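Local coordinates for protein gamma-glutamyltranspeptidase (Streptomyces lincolnensis, PDB 6J3A) that is a gamma-glutamyltranspeptidase homologue of the LmbA-like type, probably an N-terminal nucleophile (Ntn) hydrolase or transferase, at residues E60-V72 with L483-V495. Sequence-based numbering, arbitrary orientation.
Sequences EVPILLAPAGGEV and LTPSIALRDGIPV
Pro62, Leu64 and Ala66 of strand 61-66 face Leu483, Pro485 and Ile487 across the interior of the alpha-beta-beta-alpha sandwich characteristic of Ntn hydrolases. No hydrogen bond joins the two segments; strands 61-66 and 486-490 pack face to face, their axes 7.4 Å apart and inclined at 24°. Helix 111-122 lies against the outer face of strand 61-66, touching Val61, Ile63 and Leu65.

The packing is apolar, and the compact rings of Pro62 and Pro485 fit against each other, Pro62 CB meeting Pro485 CD at 3.7 Å. The Pro62 ring also crosses the Leu483 side chain at about a right angle, Pro62 CD lying 3.4 Å from Leu483 CB. Trading Pro62 for an alanine removes CG and CD, which is likely to leave a gap beside Leu483 CB. Farther along, branched chains bridge the layers: with CG1 anti to its carbonyl carbon (chi1 -75°), Ile487 extends CD1 over Leu64 CB and to within 3.8 Å of Ala66 CB. Small Ala66 also sets its CB 4.0 Å from Pro494 CB. Past the loop 67-71, beta-branched Val72 slides past Leu489 in the opposite direction, Val72 CG2 to Leu489 CD2 3.9 Å.

Carbon also meets backbone oxygen: Pro485 CG rests 3.4 Å from Pro62 O, and Ile487 CD1 3.4 Å from Leu64 O.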
ATOM      1  N   GLU A  60     -26.571  -5.054  -1.097  1.00 32.27           N
ATOM      2  CA  GLU A  60     -26.849  -4.118  -2.191  1.00 32.61           C
ATOM      3  C   GLU A  60     -25.584  -3.513  -2.721  1.00 32.06           C
ATOM      4  O   GLU A  60     -24.557  -3.570  -2.066  1.00 32.08           O
ATOM      5  CB  GLU A  60     -27.686  -2.943  -1.691  1.00 33.33           C
ATOM      6  CG  GLU A  60     -28.981  -3.357  -1.042  1.00 34.95           C
ATOM      7  CD  GLU A  60     -28.985  -3.391   0.464  1.00 34.58           C
ATOM      8  OE1 GLU A  60     -30.001  -3.887   0.962  1.00 35.75           O
ATOM      9  OE2 GLU A  60     -28.031  -2.947   1.144  1.00 34.26           O
ATOM     10  N   VAL A  61     -25.689  -2.887  -3.890  1.00 31.58           N
ATOM     11  CA  VAL A  61     -24.602  -2.091  -4.445  1.00 31.50           C
ATOM     12  C   VAL A  61     -25.110  -1.165  -5.562  1.00 31.55           C
ATOM     13  O   VAL A  61     -25.773  -1.627  -6.485  1.00 32.49           O
ATOM     14  CB  VAL A  61     -23.435  -2.979  -4.960  1.00 30.71           C
ATOM     15  CG1 VAL A  61     -23.856  -3.878  -6.113  1.00 30.04           C
ATOM     16  CG2 VAL A  61     -22.254  -2.120  -5.372  1.00 31.83           C
ATOM     17  N   PRO A  62     -24.830   0.148  -5.463  1.00 32.08           N
ATOM     18  CA  PRO A  62     -24.814   1.016  -6.652  1.00 32.71           C
ATOM     19  C   PRO A  62     -23.461   0.950  -7.350  1.00 32.85           C
ATOM     20  O   PRO A  62     -22.437   1.066  -6.690  1.00 33.37           O
ATOM     21  CB  PRO A  62     -25.031   2.433  -6.090  1.00 31.93           C
ATOM     22  CG  PRO A  62     -25.226   2.288  -4.621  1.00 33.11           C
ATOM     23  CD  PRO A  62     -24.752   0.927  -4.217  1.00 32.71           C
ATOM     24  N   ILE A  63     -23.457   0.779  -8.667  1.00 32.89           N
ATOM     25  CA  ILE A  63     -22.211   0.783  -9.430  1.00 32.58           C
ATOM     26  C   ILE A  63     -22.228   1.926 -10.443  1.00 32.21           C
ATOM     27  O   ILE A  63     -23.169   2.049 -11.221  1.00 32.43           O
ATOM     28  CB  ILE A  63     -21.989  -0.550 -10.167  1.00 33.38           C
ATOM     29  CG1 ILE A  63     -22.155  -1.735  -9.207  1.00 33.66           C
ATOM     30  CG2 ILE A  63     -20.601  -0.576 -10.808  1.00 33.58           C
ATOM     31  CD1 ILE A  63     -22.293  -3.070  -9.909  1.00 33.46           C
ATOM     32  N   LEU A  64     -21.184   2.753 -10.412  1.00 30.82           N
ATOM     33  CA  LEU A  64     -20.946   3.769 -11.432  1.00 29.37           C
ATOM     34  C   LEU A  64     -19.877   3.275 -12.378  1.00 29.43           C
ATOM     35  O   LEU A  64     -18.755   3.019 -11.955  1.00 29.68           O
ATOM     36  CB  LEU A  64     -20.461   5.062 -10.795  1.00 28.63           C
ATOM     37  CG  LEU A  64     -21.545   6.019 -10.325  1.00 28.88           C
ATOM     38  CD1 LEU A  64     -20.934   7.060  -9.406  1.00 28.41           C
ATOM     39  CD2 LEU A  64     -22.216   6.690 -11.511  1.00 28.69           C
ATOM     40  N   LEU A  65     -20.208   3.176 -13.657  1.00 28.74           N
ATOM     41  CA  LEU A  65     -19.247   2.732 -14.652  1.00 29.64           C
ATOM     42  C   LEU A  65     -18.990   3.845 -15.672  1.00 30.11           C
ATOM     43  O   LEU A  65     -19.879   4.634 -15.990  1.00 30.15           O
ATOM     44  CB  LEU A  65     -19.691   1.429 -15.325  1.00 29.73           C
ATOM     45  CG  LEU A  65     -21.125   1.259 -15.843  1.00 30.67           C
ATOM     46  CD1 LEU A  65     -21.159   0.191 -16.934  1.00 31.14           C
ATOM     47  CD2 LEU A  65     -22.116   0.889 -14.741  1.00 30.67           C
ATOM     48  N   ALA A  66     -17.753   3.906 -16.151  1.00 30.43           N
ATOM     49  CA  ALA A  66     -17.332   4.887 -17.143  1.00 30.88           C
ATOM     50  C   ALA A  66     -16.425   4.175 -18.131  1.00 31.80           C
ATOM     51  O   ALA A  66     -15.204   4.326 -18.045  1.00 31.45           O
ATOM     52  CB  ALA A  66     -16.596   6.035 -16.474  1.00 30.42           C
ATOM     53  N   PRO A  67     -17.012   3.378 -19.063  1.00 34.39           N
ATOM     54  CA  PRO A  67     -16.217   2.672 -20.093  1.00 35.86           C
ATOM     55  C   PRO A  67     -15.401   3.645 -20.955  1.00 36.79           C
ATOM     56  O   PRO A  67     -15.855   4.748 -21.230  1.00 37.82           O
ATOM     57  CB  PRO A  67     -17.271   1.929 -20.936  1.00 35.60           C
ATOM     58  CG  PRO A  67     -18.557   2.030 -20.189  1.00 35.46           C
ATOM     59  CD  PRO A  67     -18.459   3.245 -19.313  1.00 35.13           C
ATOM     60  N   ALA A  68     -14.206   3.230 -21.358  1.00 39.05           N
ATOM     61  CA  ALA A  68     -13.233   4.110 -22.015  1.00 42.00           C
ATOM     62  C   ALA A  68     -13.868   5.111 -22.984  1.00 43.80           C
ATOM     63  O   ALA A  68     -13.782   6.328 -22.781  1.00 45.82           O
ATOM     64  CB  ALA A  68     -12.177   3.278 -22.727  1.00 41.82           C
ATOM     65  N   GLY A  69     -14.535   4.591 -24.004  1.00 44.43           N
ATOM     66  CA  GLY A  69     -15.126   5.439 -25.039  1.00 47.68           C
ATOM     67  C   GLY A  69     -16.369   6.211 -24.613  1.00 48.97           C
ATOM     68  O   GLY A  69     -16.433   7.431 -24.763  1.00 49.18           O
ATOM     69  N   GLY A  70     -17.345   5.500 -24.057  1.00 49.04           N
ATOM     70  CA  GLY A  70     -18.718   6.007 -23.949  1.00 47.58           C
ATOM     71  C   GLY A  70     -19.170   6.723 -22.680  1.00 45.47           C
ATOM     72  O   GLY A  70     -18.384   7.369 -21.978  1.00 42.40           O
ATOM     73  N   GLU A  71     -20.468   6.577 -22.413  1.00 44.43           N
ATOM     74  CA  GLU A  71     -21.202   7.348 -21.406  1.00 44.14           C
ATOM     75  C   GLU A  71     -21.077   6.798 -19.988  1.00 41.12           C
ATOM     76  O   GLU A  71     -21.121   5.574 -19.772  1.00 38.87           O
ATOM     77  CB  GLU A  71     -22.702   7.380 -21.752  1.00 45.76           C
ATOM     78  CG  GLU A  71     -23.142   8.505 -22.680  1.00 47.39           C
ATOM     79  CD  GLU A  71     -24.608   8.363 -23.097  1.00 50.78           C
ATOM     80  OE1 GLU A  71     -24.939   8.796 -24.225  1.00 53.49           O
ATOM     81  OE2 GLU A  71     -25.431   7.809 -22.316  1.00 46.79           O
ATOM     82  N   VAL A  72     -20.973   7.721 -19.029  1.00 37.52           N
ATOM     83  CA  VAL A  72     -21.071   7.383 -17.617  1.00 36.58           C
ATOM     84  C   VAL A  72     -22.494   6.880 -17.321  1.00 35.57           C
ATOM     85  O   VAL A  72     -23.484   7.547 -17.615  1.00 33.94           O
ATOM     86  CB  VAL A  72     -20.691   8.568 -16.701  1.00 36.93           C
ATOM     87  CG1 VAL A  72     -20.897   8.230 -15.224  1.00 38.08           C
ATOM     88  CG2 VAL A  72     -19.237   8.922 -16.900  1.00 36.47           C
ATOM     89  N   LEU A 483     -25.840   4.368   0.132  1.00 26.90           N
ATOM     90  CA  LEU A 483     -24.766   3.920  -0.747  1.00 26.75           C
ATOM     91  C   LEU A 483     -24.638   4.847  -1.943  1.00 26.65           C
ATOM     92  O   LEU A 483     -25.584   5.007  -2.712  1.00 27.25           O
ATOM     93  CB  LEU A 483     -25.047   2.494  -1.223  1.00 27.34           C
ATOM     94  CG  LEU A 483     -25.471   1.498  -0.124  1.00 27.46           C
ATOM     95  CD1 LEU A 483     -25.512   0.091  -0.701  1.00 27.43           C
ATOM     96  CD2 LEU A 483     -24.598   1.583   1.133  1.00 27.60           C
ATOM     97  N   THR A 484     -23.453   5.429  -2.109  1.00 25.69           N
ATOM     98  CA  THR A 484     -23.278   6.528  -3.028  1.00 24.33           C
ATOM     99  C   THR A 484     -21.852   6.655  -3.566  1.00 24.12           C
ATOM    100  O   THR A 484     -21.065   7.490  -3.101  1.00 23.79           O
ATOM    101  CB  THR A 484     -23.767   7.850  -2.399  1.00 24.03           C
ATOM    102  OG1 THR A 484     -23.503   8.920  -3.305  1.00 23.06           O
ATOM    103  CG2 THR A 484     -23.114   8.128  -1.033  1.00 23.81           C
ATOM    104  N   PRO A 485     -21.522   5.850  -4.589  1.00 23.89           N
ATOM    105  CA  PRO A 485     -20.227   6.025  -5.252  1.00 24.14           C
ATOM    106  C   PRO A 485     -20.191   7.283  -6.124  1.00 24.05           C
ATOM    107  O   PRO A 485     -21.235   7.889  -6.387  1.00 24.06           O
ATOM    108  CB  PRO A 485     -20.086   4.760  -6.110  1.00 24.15           C
ATOM    109  CG  PRO A 485     -21.476   4.289  -6.346  1.00 24.21           C
ATOM    110  CD  PRO A 485     -22.347   4.815  -5.238  1.00 24.30           C
ATOM    111  N   SER A 486     -18.998   7.644  -6.582  1.00 23.66           N
ATOM    112  CA  SER A 486     -18.786   8.846  -7.394  1.00 24.42           C
ATOM    113  C   SER A 486     -17.885   8.564  -8.577  1.00 24.48           C
ATOM    114  O   SER A 486     -16.985   7.715  -8.509  1.00 24.47           O
ATOM    115  CB  SER A 486     -18.133   9.958  -6.572  1.00 24.71           C
ATOM    116  OG  SER A 486     -18.817  10.175  -5.351  1.00 25.12           O
ATOM    117  N   ILE A 487     -18.152   9.274  -9.665  1.00 24.22           N
ATOM    118  CA  ILE A 487     -17.208   9.411 -10.760  1.00 25.01           C
ATOM    119  C   ILE A 487     -17.120  10.899 -11.099  1.00 25.34           C
ATOM    120  O   ILE A 487     -18.135  11.580 -11.205  1.00 25.33           O
ATOM    121  CB  ILE A 487     -17.599   8.541 -11.981  1.00 25.06           C
ATOM    122  CG1 ILE A 487     -17.287   7.071 -11.683  1.00 25.39           C
ATOM    123  CG2 ILE A 487     -16.845   8.995 -13.231  1.00 24.95           C
ATOM    124  CD1 ILE A 487     -17.516   6.105 -12.830  1.00 25.99           C
ATOM    125  N   ALA A 488     -15.903  11.408 -11.257  1.00 26.82           N
ATOM    126  CA  ALA A 488     -15.706  12.818 -11.606  1.00 28.43           C
ATOM    127  C   ALA A 488     -15.134  12.951 -12.997  1.00 29.55           C
ATOM    128  O   ALA A 488     -14.213  12.234 -13.366  1.00 29.69           O
ATOM    129  CB  ALA A 488     -14.813  13.525 -10.601  1.00 28.38           C
ATOM    130  N   LEU A 489     -15.722  13.864 -13.764  1.00 31.70           N
ATOM    131  CA  LEU A 489     -15.211  14.273 -15.062  1.00 32.80           C
ATOM    132  C   LEU A 489     -14.480  15.611 -14.942  1.00 33.75           C
ATOM    133  O   LEU A 489     -14.797  16.431 -14.071  1.00 31.88           O
ATOM    134  CB  LEU A 489     -16.352  14.397 -16.078  1.00 33.22           C
ATOM    135  CG  LEU A 489     -17.485  13.364 -16.041  1.00 33.37           C
ATOM    136  CD1 LEU A 489     -18.464  13.585 -17.184  1.00 33.23           C
ATOM    137  CD2 LEU A 489     -16.931  11.956 -16.121  1.00 33.39           C
ATOM    138  N   ARG A 490     -13.495  15.814 -15.810  1.00 35.45           N
ATOM    139  CA  ARG A 490     -12.859  17.122 -15.986  1.00 37.54           C
ATOM    140  C   ARG A 490     -12.971  17.426 -17.467  1.00 37.75           C
ATOM    141  O   ARG A 490     -12.476  16.651 -18.285  1.00 38.15           O
ATOM    142  CB  ARG A 490     -11.396  17.081 -15.536  1.00 38.70           C
ATOM    143  CG  ARG A 490     -10.637  18.392 -15.649  1.00 39.48           C
ATOM    144  CD  ARG A 490     -11.065  19.384 -14.584  1.00 41.68           C
ATOM    145  NE  ARG A 490     -10.260  20.609 -14.635  1.00 43.74           N
ATOM    146  CZ  ARG A 490     -10.393  21.596 -15.531  1.00 44.01           C
ATOM    147  NH1 ARG A 490     -11.316  21.551 -16.497  1.00 44.72           N
ATOM    148  NH2 ARG A 490      -9.583  22.651 -15.462  1.00 43.81           N
ATOM    149  N   ASP A 491     -13.654  18.527 -17.802  1.00 39.36           N
ATOM    150  CA  ASP A 491     -13.929  18.902 -19.197  1.00 40.27           C
ATOM    151  C   ASP A 491     -14.685  17.774 -19.943  1.00 39.88           C
ATOM    152  O   ASP A 491     -14.433  17.491 -21.126  1.00 38.39           O
ATOM    153  CB  ASP A 491     -12.607  19.270 -19.907  1.00 42.24           C
ATOM    154  CG  ASP A 491     -12.700  20.544 -20.748  1.00 43.68           C
ATOM    155  OD1 ASP A 491     -13.353  21.526 -20.335  1.00 44.43           O
ATOM    156  OD2 ASP A 491     -12.069  20.573 -21.823  1.00 45.46           O
ATOM    157  N   GLY A 492     -15.606  17.131 -19.229  1.00 38.13           N
ATOM    158  CA  GLY A 492     -16.443  16.073 -19.796  1.00 37.93           C
ATOM    159  C   GLY A 492     -15.776  14.731 -20.026  1.00 37.77           C
ATOM    160  O   GLY A 492     -16.368  13.853 -20.664  1.00 37.67           O
ATOM    161  N   ILE A 493     -14.563  14.565 -19.496  1.00 36.44           N
ATOM    162  CA  ILE A 493     -13.805  13.322 -19.632  1.00 35.42           C
ATOM    163  C   ILE A 493     -13.685  12.674 -18.254  1.00 33.34           C
ATOM    164  O   ILE A 493     -13.346  13.353 -17.286  1.00 32.57           O
ATOM    165  CB  ILE A 493     -12.395  13.551 -20.234  1.00 35.67           C
ATOM    166  CG1 ILE A 493     -12.512  14.069 -21.672  1.00 35.29           C
ATOM    167  CG2 ILE A 493     -11.587  12.248 -20.234  1.00 34.74           C
ATOM    168  CD1 ILE A 493     -11.223  14.613 -22.244  1.00 35.61           C
ATOM    169  N   PRO A 494     -13.944  11.358 -18.166  1.00 32.08           N
ATOM    170  CA  PRO A 494     -13.769  10.659 -16.888  1.00 31.71           C
ATOM    171  C   PRO A 494     -12.313  10.672 -16.412  1.00 31.09           C
ATOM    172  O   PRO A 494     -11.442  10.152 -17.110  1.00 30.80           O
ATOM    173  CB  PRO A 494     -14.238   9.225 -17.203  1.00 31.51           C
ATOM    174  CG  PRO A 494     -15.097   9.352 -18.412  1.00 31.74           C
ATOM    175  CD  PRO A 494     -14.460  10.451 -19.210  1.00 32.09           C
ATOM    176  N   VAL A 495     -12.059  11.308 -15.264  1.00 30.39           N
ATOM    177  CA  VAL A 495     -10.716  11.314 -14.636  1.00 29.17           C
ATOM    178  C   VAL A 495     -10.568  10.644 -13.275  1.00 28.58           C
ATOM    179  O   VAL A 495      -9.456  10.273 -12.939  1.00 29.05           O
ATOM    180  CB  VAL A 495     -10.117  12.732 -14.455  1.00 29.38           C
ATOM    181  CG1 VAL A 495      -9.963  13.414 -15.798  1.00 29.76           C
ATOM    182  CG2 VAL A 495     -10.926  13.589 -13.484  1.00 29.57           C
TER